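PDB 5J3U: protein Kinase A from Toxoplasma gondii, which binds cyclic AMP through two cyclic nucleotide-binding domains and, as in its regulatory-chain relatives, probably inhibits the kinase catalytic subunit until cAMP arrives. Local coordinates for residues 29-33 against 121-125; 52-58 against 93-99; 64-70 against 101-107; 158-164 against 233-239. All blocks are in the same frame, centred on the assembly; numbering follows the deposited sequence.

How the contacts relate
Contacts 1, 2 and 3 belong to the N-terminal cAMP-binding half of the chain, contact 4 to the C-terminal half. Contacts 2 and 3 both touch the same cAMP: 52-58 against 93-99 brings Arg99 to the phosphate, and 64-70 against 101-107 lines the ribose and adenine. Their segments alternate along the chain and their centres lie 16 Å apart. Contact 1 packs two helices 18 Å from contact 2, centre to centre, and meets it through Lys124, whose NZ probably hydrogen-bonds Leu93 O. The side chain of Val123 in contact 1 is about 14 Å from the nucleotide. Contact 4 stands apart, its nearest atoms about 11 Å from those of contacts 1 and 2.

Contact 1 (29-33 against 121-125); sequences DLNTV and AIVKD
Ile122 carries most of this contact, meeting Asp29, Thr32 and Val33 along one side of helix 27-36. Its two branches divide the work. CG1 stands beside the backbone N (chi1 -53°) and sends CD1 to the methyl of Thr32, crossing that side chain at about a right angle, with CD1 3.9 Å from Thr32 CG2. The other branch, CG2, settles between Asp29 and Val33: it lies 3.8 Å from Asp29 CB and equally close to Val33 CG2, the Ile122 and Val33 side chains running past each other in opposite directions. The hydroxyl of Thr32 is turned to its own helix, bonded to Lys28 O. The carbonyl of Ile122 is used too: a water donates to Ile122 O at 2.7 Å and to Asp29 OD2 at 2.8 Å, joining helix to carboxylate where no direct hydrogen bond spans the segments. One residue on, Val123 CG2 comes 3.9 Å from Val33 CG2, and both valines also touch Phe22. The axes of the two short helical segments approach to 10.1 Å at 121°. Helix 27-36 is thus held against helix 116-138 mainly by methyl-to-methyl packing, with the water joining Ile122 O to the Asp29 carboxylate at the rim of an otherwise apolar contact.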
# COMPACT_ATOMS: atom_id res chain seq x y z
N ASP A 29 -6.44 5.63 16.49
CA ASP A 29 -5.00 5.20 16.56
C ASP A 29 -4.15 5.94 15.59
O ASP A 29 -3.02 6.35 15.91
CB ASP A 29 -4.81 3.72 16.34
CG ASP A 29 -5.06 2.89 17.56
OD1 ASP A 29 -5.10 3.42 18.70
OD2 ASP A 29 -5.20 1.66 17.40
N LEU A 30 -4.69 6.19 14.39
CA LEU A 30 -3.99 6.98 13.44
C LEU A 30 -3.85 8.44 13.98
O LEU A 30 -2.77 9.03 13.89
CB LEU A 30 -4.65 6.94 12.07
CG LEU A 30 -3.76 7.34 10.88
CD1 LEU A 30 -2.78 6.23 10.57
CD2 LEU A 30 -4.57 7.65 9.65
N ASN A 31 -4.92 8.97 14.58
CA ASN A 31 -4.84 10.29 15.22
C ASN A 31 -3.77 10.39 16.33
O ASN A 31 -3.06 11.39 16.42
CB ASN A 31 -6.21 10.76 15.69
CG ASN A 31 -6.17 12.15 16.24
OD1 ASN A 31 -6.18 12.36 17.47
ND2 ASN A 31 -6.10 13.12 15.35
N THR A 32 -3.66 9.38 17.16
CA THR A 32 -2.61 9.28 18.17
C THR A 32 -1.19 9.25 17.61
O THR A 32 -0.31 9.96 18.06
CB THR A 32 -2.89 8.05 18.98
OG1 THR A 32 -4.13 8.25 19.62
CG2 THR A 32 -1.82 7.71 20.03
N VAL A 33 -0.99 8.46 16.55
CA VAL A 33 0.28 8.52 15.79
C VAL A 33 0.53 9.92 15.25
O VAL A 33 1.63 10.45 15.43
CB VAL A 33 0.30 7.48 14.61
CG1 VAL A 33 1.55 7.69 13.78
CG2 VAL A 33 0.21 6.05 15.12
N ALA A 121 4.05 0.99 20.87
CA ALA A 121 2.76 0.97 21.57
C ALA A 121 1.53 0.87 20.66
O ALA A 121 0.60 0.15 20.97
CB ALA A 121 2.65 2.23 22.43
N ILE A 122 1.51 1.59 19.54
CA ILE A 122 0.30 1.79 18.73
C ILE A 122 0.30 1.01 17.42
O ILE A 122 -0.76 0.52 17.01
CB ILE A 122 0.10 3.27 18.37
CG1 ILE A 122 0.13 4.16 19.63
CG2 ILE A 122 -1.17 3.49 17.53
CD1 ILE A 122 -1.06 3.95 20.57
N VAL A 123 1.47 0.90 16.78
CA VAL A 123 1.59 0.41 15.40
C VAL A 123 2.11 -1.01 15.20
O VAL A 123 1.60 -1.72 14.35
CB VAL A 123 2.49 1.30 14.55
CG1 VAL A 123 2.28 1.02 13.06
CG2 VAL A 123 2.21 2.77 14.79
N LYS A 124 3.12 -1.40 15.95
CA LYS A 124 4.00 -2.54 15.61
C LYS A 124 3.21 -3.87 15.55
O LYS A 124 3.26 -4.58 14.55
CB LYS A 124 5.16 -2.64 16.57
CG LYS A 124 6.12 -3.77 16.23
CD LYS A 124 7.33 -3.82 17.14
CE LYS A 124 8.12 -5.07 16.83
NZ LYS A 124 9.55 -4.88 17.21
N ASP A 125 2.48 -4.17 16.62
CA ASP A 125 1.64 -5.37 16.68
C ASP A 125 0.56 -5.39 15.61
O ASP A 125 0.39 -6.42 14.95
CB ASP A 125 1.06 -5.55 18.10
CG ASP A 125 2.16 -5.91 19.15
OD1 ASP A 125 3.31 -6.22 18.77
OD2 ASP A 125 1.88 -5.85 20.38
O HOH W 1 -3.11 0.15 18.38

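Contact 2 (52-58 against 93-99); sequences GDDGECL and LLYNAPR. With CMP (adenosine-3',5'-cyclic-monophosphate), chain C.
Two guanidinium nitrogens of Arg99 converge on a single acceptor, Cys57 O, while one of them also holds the phosphate of cAMP. NH2 makes the shorter bond to Cys57 O, 2.8 Å; NH1 reaches the same oxygen at 3.2 Å and a more bent 136°. NH1 then donates to CMP O2P at 2.9 Å, and both acceptors lie at the edge of the guanidinium, near its plane. Gly55 CA lies over one face, 3.5 Å from Arg99 CZ. At NE a water accepts a bond and donates another to Asp54 O. CG lies beside the backbone N and the chain bends at chi2 (-60°), which brings CD past O5' and O2P of the nucleotide. The base of the arm is fixed by backbone bonds in both directions, Arg99 N to Asp53 O and Gly52 N to Arg99 O, each 2.9 Å. Farther along, Leu93 CD2 meets Leu58 CD2 at 4.0 Å, the two side chains crossing at about a right angle, and Phe119 touches both leucines. Segment 93-99, with Gly89, Glu90, Ala92 and Ala100, which also bind the nucleotide, belongs to the phosphate-binding cassette characteristic of cyclic nucleotide-binding domains, and 52-58 packs against it. Held in its plane by Cys57 O, the phosphate and a water at NE, Arg99 presents its charge to the phosphate, which would be expected to balance the anion inside the domain.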
# COMPACT_ATOMS: atom_id res chain seq x y z
N GLY A 52 24.28 0.82 10.27
CA GLY A 52 24.96 0.30 11.46
C GLY A 52 24.60 0.98 12.79
O GLY A 52 24.75 0.37 13.87
N ASP A 53 24.09 2.22 12.76
CA ASP A 53 23.68 2.93 13.99
C ASP A 53 22.44 2.29 14.62
O ASP A 53 21.66 1.57 13.96
CB ASP A 53 23.37 4.41 13.72
CG ASP A 53 24.61 5.25 13.47
OD1 ASP A 53 25.72 4.73 13.55
OD2 ASP A 53 24.46 6.48 13.18
N ASP A 54 22.25 2.56 15.90
CA ASP A 54 20.96 2.27 16.56
C ASP A 54 19.85 3.12 15.91
O ASP A 54 20.10 4.25 15.52
CB ASP A 54 21.02 2.60 18.05
CG ASP A 54 21.90 1.66 18.84
OD1 ASP A 54 22.10 0.52 18.42
OD2 ASP A 54 22.37 2.06 19.92
N GLY A 55 18.66 2.56 15.76
CA GLY A 55 17.47 3.31 15.27
C GLY A 55 16.45 3.59 16.39
O GLY A 55 16.02 2.65 17.11
N GLU A 56 16.07 4.85 16.57
CA GLU A 56 15.04 5.16 17.59
C GLU A 56 13.84 5.86 17.02
O GLU A 56 12.99 6.26 17.78
CB GLU A 56 15.61 5.95 18.78
CG GLU A 56 16.85 5.36 19.44
CD GLU A 56 16.69 3.94 19.98
OE1 GLU A 56 15.57 3.45 20.27
OE2 GLU A 56 17.73 3.27 20.13
N CYS A 57 13.77 5.99 15.71
CA CYS A 57 12.61 6.55 15.07
C CYS A 57 12.50 6.08 13.62
O CYS A 57 13.45 5.48 13.07
CB CYS A 57 12.72 8.06 15.11
SG CYS A 57 14.15 8.69 14.24
N LEU A 58 11.36 6.37 13.00
CA LEU A 58 11.16 6.22 11.59
C LEU A 58 10.66 7.52 11.04
O LEU A 58 10.32 8.42 11.81
CB LEU A 58 10.23 5.06 11.31
CG LEU A 58 8.75 5.16 11.75
CD1 LEU A 58 7.98 6.14 10.87
CD2 LEU A 58 8.08 3.79 11.64
N LEU A 93 13.03 -0.50 13.64
CA LEU A 93 11.92 -0.54 14.61
C LEU A 93 11.15 -1.87 14.49
O LEU A 93 10.77 -2.49 15.49
CB LEU A 93 11.00 0.66 14.39
CG LEU A 93 11.40 1.95 15.16
CD1 LEU A 93 12.86 2.31 14.93
CD2 LEU A 93 10.43 3.11 14.81
N LEU A 94 10.89 -2.30 13.26
CA LEU A 94 10.13 -3.58 13.10
C LEU A 94 10.89 -4.78 13.62
O LEU A 94 10.31 -5.66 14.25
CB LEU A 94 9.77 -3.85 11.65
CG LEU A 94 8.57 -3.17 11.05
CD1 LEU A 94 8.60 -3.42 9.54
CD2 LEU A 94 7.26 -3.68 11.66
N TYR A 95 12.21 -4.82 13.39
CA TYR A 95 13.00 -6.02 13.70
C TYR A 95 14.02 -5.85 14.82
O TYR A 95 14.74 -6.79 15.12
CB TYR A 95 13.66 -6.52 12.39
CG TYR A 95 12.64 -6.75 11.29
CD1 TYR A 95 11.65 -7.72 11.42
CD2 TYR A 95 12.63 -5.96 10.16
CE1 TYR A 95 10.69 -7.91 10.44
CE2 TYR A 95 11.67 -6.15 9.18
CZ TYR A 95 10.72 -7.13 9.32
OH TYR A 95 9.80 -7.27 8.33
N ASN A 96 14.07 -4.67 15.47
CA ASN A 96 15.01 -4.42 16.57
C ASN A 96 16.47 -4.66 16.17
O ASN A 96 17.25 -5.34 16.86
CB ASN A 96 14.57 -5.21 17.82
CG ASN A 96 13.28 -4.67 18.40
OD1 ASN A 96 13.01 -3.48 18.28
ND2 ASN A 96 12.49 -5.54 19.00
N ALA A 97 16.85 -4.07 15.05
CA ALA A 97 18.13 -4.29 14.44
C ALA A 97 18.80 -2.95 14.12
O ALA A 97 18.13 -1.92 14.05
CB ALA A 97 17.93 -5.06 13.17
N PRO A 98 20.13 -2.97 13.89
CA PRO A 98 20.76 -1.73 13.53
C PRO A 98 20.24 -1.26 12.18
O PRO A 98 19.72 -2.05 11.38
CB PRO A 98 22.27 -2.10 13.48
CG PRO A 98 22.39 -3.37 14.24
CD PRO A 98 21.11 -4.08 13.92
N ARG A 99 20.39 0.02 11.92
CA ARG A 99 20.05 0.55 10.57
C ARG A 99 20.67 -0.32 9.43
O ARG A 99 21.86 -0.57 9.42
CB ARG A 99 20.57 1.99 10.42
CG ARG A 99 19.98 3.01 11.42
CD ARG A 99 18.45 3.10 11.26
NE ARG A 99 17.93 4.27 11.95
CZ ARG A 99 16.63 4.51 12.13
NH1 ARG A 99 15.72 3.69 11.66
NH2 ARG A 99 16.26 5.59 12.81
P CMP C . 16.28 1.05 8.60
O1P CMP C . 17.21 -0.19 8.48
O2P CMP C . 15.75 1.32 9.98
O5' CMP C . 17.24 2.25 8.13
C5' CMP C . 17.68 2.23 6.77
C4' CMP C . 16.46 2.22 5.88
O4' CMP C . 16.68 2.27 4.50
C3' CMP C . 15.61 1.00 6.11
O3' CMP C . 15.13 1.04 7.46
C2' CMP C . 14.63 1.20 4.99
O2' CMP C . 13.57 2.06 5.38
C1' CMP C . 15.47 1.85 3.89
N9 CMP C . 15.78 0.91 2.79
C8 CMP C . 15.35 1.07 1.50
N7 CMP C . 15.77 0.02 0.73
C5 CMP C . 16.41 -0.81 1.52
C6 CMP C . 17.09 -2.12 1.30
N6 CMP C . 17.12 -2.70 0.08
N1 CMP C . 17.65 -2.67 2.37
C2 CMP C . 17.62 -2.15 3.63
N3 CMP C . 17.04 -0.95 3.90
C4 CMP C . 16.44 -0.25 2.89
O HOH W 2 19.67 5.94 13.27
O HOH W 3 17.97 -0.13 16.05

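Contact 3 (64-70 against 101-107). With CMP (adenosine-3',5'-cyclic-monophosphate), chain C.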
# COMPACT_ATOMS: atom_id res chain seq x y z
N GLY A 64 10.03 15.81 -1.02
CA GLY A 64 11.46 15.62 -1.23
C GLY A 64 11.77 14.19 -1.63
O GLY A 64 10.89 13.32 -1.64
N GLU A 65 13.05 13.97 -1.96
CA GLU A 65 13.57 12.64 -2.38
C GLU A 65 14.83 12.31 -1.59
O GLU A 65 15.59 13.24 -1.25
CB GLU A 65 13.87 12.62 -3.89
CG GLU A 65 12.61 12.43 -4.73
CD GLU A 65 12.87 12.13 -6.21
OE1 GLU A 65 14.02 12.30 -6.68
OE2 GLU A 65 11.91 11.72 -6.90
N LEU A 66 14.99 11.04 -1.22
CA LEU A 66 16.19 10.61 -0.49
C LEU A 66 16.70 9.32 -1.11
O LEU A 66 15.93 8.58 -1.67
CB LEU A 66 15.95 10.35 0.98
CG LEU A 66 15.30 11.48 1.77
CD1 LEU A 66 13.78 11.32 1.78
CD2 LEU A 66 15.81 11.58 3.19
N ASN A 67 18.01 9.08 -1.01
CA ASN A 67 18.61 7.84 -1.47
C ASN A 67 18.92 7.02 -0.26
O ASN A 67 19.45 7.54 0.70
CB ASN A 67 19.94 8.11 -2.19
CG ASN A 67 19.76 8.70 -3.56
OD1 ASN A 67 18.67 8.73 -4.11
ND2 ASN A 67 20.85 9.15 -4.12
N CYS A 68 18.62 5.72 -0.35
CA CYS A 68 19.02 4.72 0.65
C CYS A 68 20.19 3.97 0.01
O CYS A 68 20.09 3.56 -1.19
CB CYS A 68 17.89 3.73 0.92
SG CYS A 68 16.37 4.55 1.48
N SER A 69 21.27 3.79 0.77
CA SER A 69 22.46 3.13 0.23
C SER A 69 23.11 2.17 1.23
O SER A 69 22.89 2.28 2.45
CB SER A 69 23.48 4.16 -0.21
OG SER A 69 23.94 4.83 0.93
N LYS A 70 23.87 1.20 0.68
CA LYS A 70 24.63 0.24 1.51
C LYS A 70 26.12 0.34 1.21
O LYS A 70 26.53 0.43 0.04
CB LYS A 70 24.17 -1.18 1.26
CG LYS A 70 22.79 -1.47 1.81
CD LYS A 70 22.31 -2.83 1.32
CE LYS A 70 21.35 -3.50 2.27
NZ LYS A 70 21.19 -4.93 1.92
N ALA A 101 20.77 0.43 6.14
CA ALA A 101 21.21 1.26 5.05
C ALA A 101 21.39 2.70 5.60
O ALA A 101 20.93 3.03 6.69
CB ALA A 101 20.17 1.26 3.91
N THR A 102 22.08 3.52 4.81
CA THR A 102 22.28 4.92 5.05
C THR A 102 21.25 5.66 4.18
O THR A 102 21.00 5.29 3.04
CB THR A 102 23.74 5.28 4.65
OG1 THR A 102 24.64 4.74 5.63
CG2 THR A 102 23.96 6.75 4.47
N VAL A 103 20.64 6.72 4.71
CA VAL A 103 19.69 7.45 3.95
C VAL A 103 20.17 8.91 3.85
O VAL A 103 20.41 9.53 4.87
CB VAL A 103 18.29 7.39 4.60
CG1 VAL A 103 17.29 8.07 3.69
CG2 VAL A 103 17.88 5.97 4.87
N THR A 104 20.24 9.43 2.64
CA THR A 104 20.72 10.77 2.40
C THR A 104 19.74 11.52 1.54
O THR A 104 19.32 11.02 0.52
CB THR A 104 22.13 10.67 1.70
OG1 THR A 104 22.99 9.95 2.57
CG2 THR A 104 22.74 12.04 1.50
N SER A 105 19.42 12.76 1.89
CA SER A 105 18.51 13.53 1.04
C SER A 105 19.14 13.93 -0.26
O SER A 105 20.34 14.29 -0.30
CB SER A 105 18.05 14.80 1.76
OG SER A 105 19.13 15.53 2.24
N VAL A 106 18.35 13.87 -1.32
CA VAL A 106 18.73 14.31 -2.66
C VAL A 106 18.27 15.77 -2.90
O VAL A 106 18.95 16.55 -3.57
CB VAL A 106 18.16 13.36 -3.73
CG1 VAL A 106 18.28 13.97 -5.13
CG2 VAL A 106 18.85 11.98 -3.67
N SER A 107 17.09 16.10 -2.40
CA SER A 107 16.57 17.46 -2.35
C SER A 107 16.27 17.82 -0.92
O SER A 107 16.39 16.97 -0.02
CB SER A 107 15.28 17.54 -3.13
OG SER A 107 14.32 16.64 -2.62
P CMP C . 16.28 1.05 8.60
O1P CMP C . 17.21 -0.19 8.48
O2P CMP C . 15.75 1.32 9.98
O5' CMP C . 17.24 2.25 8.13
C5' CMP C . 17.68 2.23 6.77
C4' CMP C . 16.46 2.22 5.88
O4' CMP C . 16.68 2.27 4.50
C3' CMP C . 15.61 1.00 6.11
O3' CMP C . 15.13 1.04 7.46
C2' CMP C . 14.63 1.20 4.99
O2' CMP C . 13.57 2.06 5.38
C1' CMP C . 15.47 1.85 3.89
N9 CMP C . 15.78 0.91 2.79
C8 CMP C . 15.35 1.07 1.50
N7 CMP C . 15.77 0.02 0.73
C5 CMP C . 16.41 -0.81 1.52
C6 CMP C . 17.09 -2.12 1.30
N6 CMP C . 17.12 -2.70 0.08
N1 CMP C . 17.65 -2.67 2.37
C2 CMP C . 17.62 -2.15 3.63
N3 CMP C . 17.04 -0.95 3.90
C4 CMP C . 16.44 -0.25 2.89
O HOH W 4 22.58 7.28 1.00
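Cys68 and Val103 form a non-hydrogen-bonded pair whose side chains share the face of the sheet toward cAMP. Cys68 SG lies beside its backbone N (chi1 -57°), a setting that puts it 4.0 Å from Val103 CG2 and 3.6 Å from CMP C8, at the adenine. Val103 splits its branches: CG2 turns to Cys68 and the ribose oxygen O4', whereas CG1, anti to the backbone N, meets Leu66 CB at 3.8 Å. Next to them Ala101 CB touches Ser69 O and O4', Ala101 O comes 3.3 Å from CMP C5', and Lys70, extended beyond CG, brings CE to 3.8 Å from CMP N1. The opposite face, with Asn67, Ser69, Thr102 and Thr104, is more polar. Ser69 OG stands between its backbone N and carbonyl carbon, bonded to Glu76 and to a water that also donates to Asn67 O; Thr102 OG1 is hydrogen-bonded to Glu51 N. Val106 CG2 presses on the Asn67 amide, 3.3 Å from OD1. At the far end Ser107 OG accepts from Glu65 N at 3.0 Å. Backbone bonds pair Asn67 with Thr104 and Ser69 with Thr102 in the antiparallel way, strand 66-72 beside strand 102-105 in the jelly-roll-like barrel of the cyclic nucleotide-binding domain. The side chains meet the nucleotide mainly through carbon and sulfur, a largely apolar wall for base and sugar that complements the polar grip on the phosphate.

Contact 4 (158-164 against 233-239); sequences ALRTEMF and CKVACLE
Arg160 leans along its neighbour strand to Glu239, and its side chain can be followed outward. CB and CG leave the backbone with CG beside the N, and the chain then runs extended through CD to NE, which donates to Gln18 O; on its way the side chain touches Phe20 and Asn23 in loops. Beyond NE the guanidinium turns out of line (chi4 85°). At the tip NH2 is hydrogen-bonded outside the two segments, and NH1 alone faces the other segment. A water accepts from NH1 at 2.7 Å and donates to Cys237 O. The direct salt bridge, NH1 to Glu239 OE1, is long at 3.7 Å and so probably weak, with guanidinium and carboxylate planes 48° apart. Along the strands, three pairs are hydrogen-bonded in the antiparallel fashion: Arg160 with Cys237, Glu162 with Val235 and Phe164 with Cys233. Strand 159-165 is the edge and 232-239 its inner neighbour in a four-stranded sheet of the second cyclic nucleotide-binding domain, part of its beta barrel. On the face that carries Arg160, Glu162 CG rests 3.7 Å from Cys237 SG, and the ring of Phe164 turns its edge to Val235, CE1 lying 3.7 Å from CG2. The other face has Thr161 CG2 3.7 Å from Lys234 CG; the hydroxyl of Thr161 is held by Tyr134 of helix 116-138 and by Glu184, and Lys234 NZ forms a salt bridge with Glu185. Farther along, Leu238 CD1 packs 3.7 Å from Ala158 CB and also touches Leu159 CD2.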
# COMPACT_ATOMS: atom_id res chain seq x y z
N ALA A 158 2.56 -5.62 -0.13
CA ALA A 158 2.09 -4.49 -0.96
C ALA A 158 0.55 -4.25 -0.96
O ALA A 158 0.02 -3.46 -1.80
CB ALA A 158 2.55 -4.73 -2.37
N LEU A 159 -0.18 -4.95 -0.10
CA LEU A 159 -1.65 -4.78 -0.01
C LEU A 159 -2.09 -3.70 0.95
O LEU A 159 -1.45 -3.50 2.00
CB LEU A 159 -2.29 -6.09 0.42
CG LEU A 159 -2.18 -7.24 -0.56
CD1 LEU A 159 -2.87 -8.47 -0.06
CD2 LEU A 159 -2.76 -6.89 -1.93
N ARG A 160 -3.16 -3.00 0.59
CA ARG A 160 -3.92 -2.10 1.47
C ARG A 160 -5.35 -2.59 1.55
O ARG A 160 -5.71 -3.46 0.75
CB ARG A 160 -3.88 -0.67 0.98
CG ARG A 160 -2.48 -0.10 0.91
CD ARG A 160 -2.53 1.24 0.20
NE ARG A 160 -1.26 1.91 0.10
CZ ARG A 160 -0.34 1.72 -0.85
NH1 ARG A 160 -0.48 0.80 -1.82
NH2 ARG A 160 0.78 2.44 -0.79
N THR A 161 -6.08 -2.20 2.57
CA THR A 161 -7.49 -2.63 2.74
C THR A 161 -8.38 -1.44 2.64
O THR A 161 -8.04 -0.38 3.18
CB THR A 161 -7.71 -3.36 4.07
OG1 THR A 161 -7.01 -4.62 3.98
CG2 THR A 161 -9.15 -3.63 4.34
N GLU A 162 -9.50 -1.58 1.98
CA GLU A 162 -10.52 -0.52 1.93
C GLU A 162 -11.92 -1.15 2.19
O GLU A 162 -12.15 -2.29 1.77
CB GLU A 162 -10.55 0.15 0.56
CG GLU A 162 -9.27 0.89 0.23
CD GLU A 162 -9.30 1.61 -1.13
OE1 GLU A 162 -10.33 1.58 -1.83
OE2 GLU A 162 -8.23 2.19 -1.48
N MET A 163 -12.81 -0.43 2.87
CA MET A 163 -14.17 -0.88 3.18
C MET A 163 -15.14 -0.04 2.36
O MET A 163 -14.98 1.17 2.26
CB MET A 163 -14.46 -0.72 4.70
CG MET A 163 -15.79 -1.31 5.18
SD MET A 163 -15.76 -3.12 5.26
CE MET A 163 -14.64 -3.35 6.64
N PHE A 164 -16.15 -0.68 1.77
CA PHE A 164 -17.16 -0.02 0.99
C PHE A 164 -18.54 -0.47 1.51
O PHE A 164 -18.82 -1.65 1.59
CB PHE A 164 -17.03 -0.42 -0.46
CG PHE A 164 -15.80 0.14 -1.13
CD1 PHE A 164 -14.59 -0.52 -1.08
CD2 PHE A 164 -15.88 1.36 -1.82
CE1 PHE A 164 -13.48 0.02 -1.73
CE2 PHE A 164 -14.78 1.88 -2.48
CZ PHE A 164 -13.57 1.20 -2.42
N CYS A 233 -18.48 -4.54 1.54
CA CYS A 233 -17.39 -5.22 0.90
C CYS A 233 -16.08 -4.70 1.44
O CYS A 233 -15.84 -3.48 1.43
CB CYS A 233 -17.44 -4.98 -0.60
SG CYS A 233 -16.34 -6.06 -1.53
N LYS A 234 -15.23 -5.61 1.88
CA LYS A 234 -13.86 -5.30 2.36
C LYS A 234 -12.90 -5.86 1.35
O LYS A 234 -12.93 -7.08 1.10
CB LYS A 234 -13.61 -5.96 3.71
CG LYS A 234 -12.24 -5.64 4.29
CD LYS A 234 -11.88 -6.55 5.45
CE LYS A 234 -12.64 -6.27 6.66
NZ LYS A 234 -12.23 -7.28 7.71
N VAL A 235 -12.09 -5.00 0.72
CA VAL A 235 -11.23 -5.39 -0.36
C VAL A 235 -9.77 -5.14 -0.01
O VAL A 235 -9.41 -4.15 0.65
CB VAL A 235 -11.51 -4.68 -1.73
CG1 VAL A 235 -12.71 -5.28 -2.40
CG2 VAL A 235 -11.61 -3.18 -1.57
N ALA A 236 -8.96 -6.10 -0.41
CA ALA A 236 -7.51 -5.94 -0.51
C ALA A 236 -7.21 -5.29 -1.85
O ALA A 236 -7.76 -5.72 -2.91
CB ALA A 236 -6.82 -7.28 -0.37
N CYS A 237 -6.23 -4.39 -1.84
CA CYS A 237 -5.96 -3.50 -2.99
C CYS A 237 -4.47 -3.55 -3.30
O CYS A 237 -3.67 -3.37 -2.39
CB CYS A 237 -6.31 -2.05 -2.63
SG CYS A 237 -7.96 -1.84 -1.96
N LEU A 238 -4.13 -3.80 -4.56
CA LEU A 238 -2.75 -3.85 -5.07
C LEU A 238 -2.61 -2.85 -6.22
O LEU A 238 -3.32 -2.93 -7.22
CB LEU A 238 -2.47 -5.23 -5.59
CG LEU A 238 -1.06 -5.61 -5.97
CD1 LEU A 238 -0.16 -5.63 -4.73
CD2 LEU A 238 -1.00 -6.93 -6.70
N GLU A 239 -1.72 -1.88 -6.06
CA GLU A 239 -1.48 -0.85 -7.08
C GLU A 239 -0.83 -1.40 -8.31
O GLU A 239 -0.14 -2.37 -8.26
CB GLU A 239 -0.57 0.25 -6.54
CG GLU A 239 -1.21 1.12 -5.51
CD GLU A 239 -0.33 2.28 -5.11
OE1 GLU A 239 0.90 2.08 -5.00
OE2 GLU A 239 -0.85 3.39 -4.88
O HOH W 5 0.29 -1.86 -3.92
O HOH W 6 -2.47 -0.82 -2.53
O HOH W 7 1.92 0.28 -3.71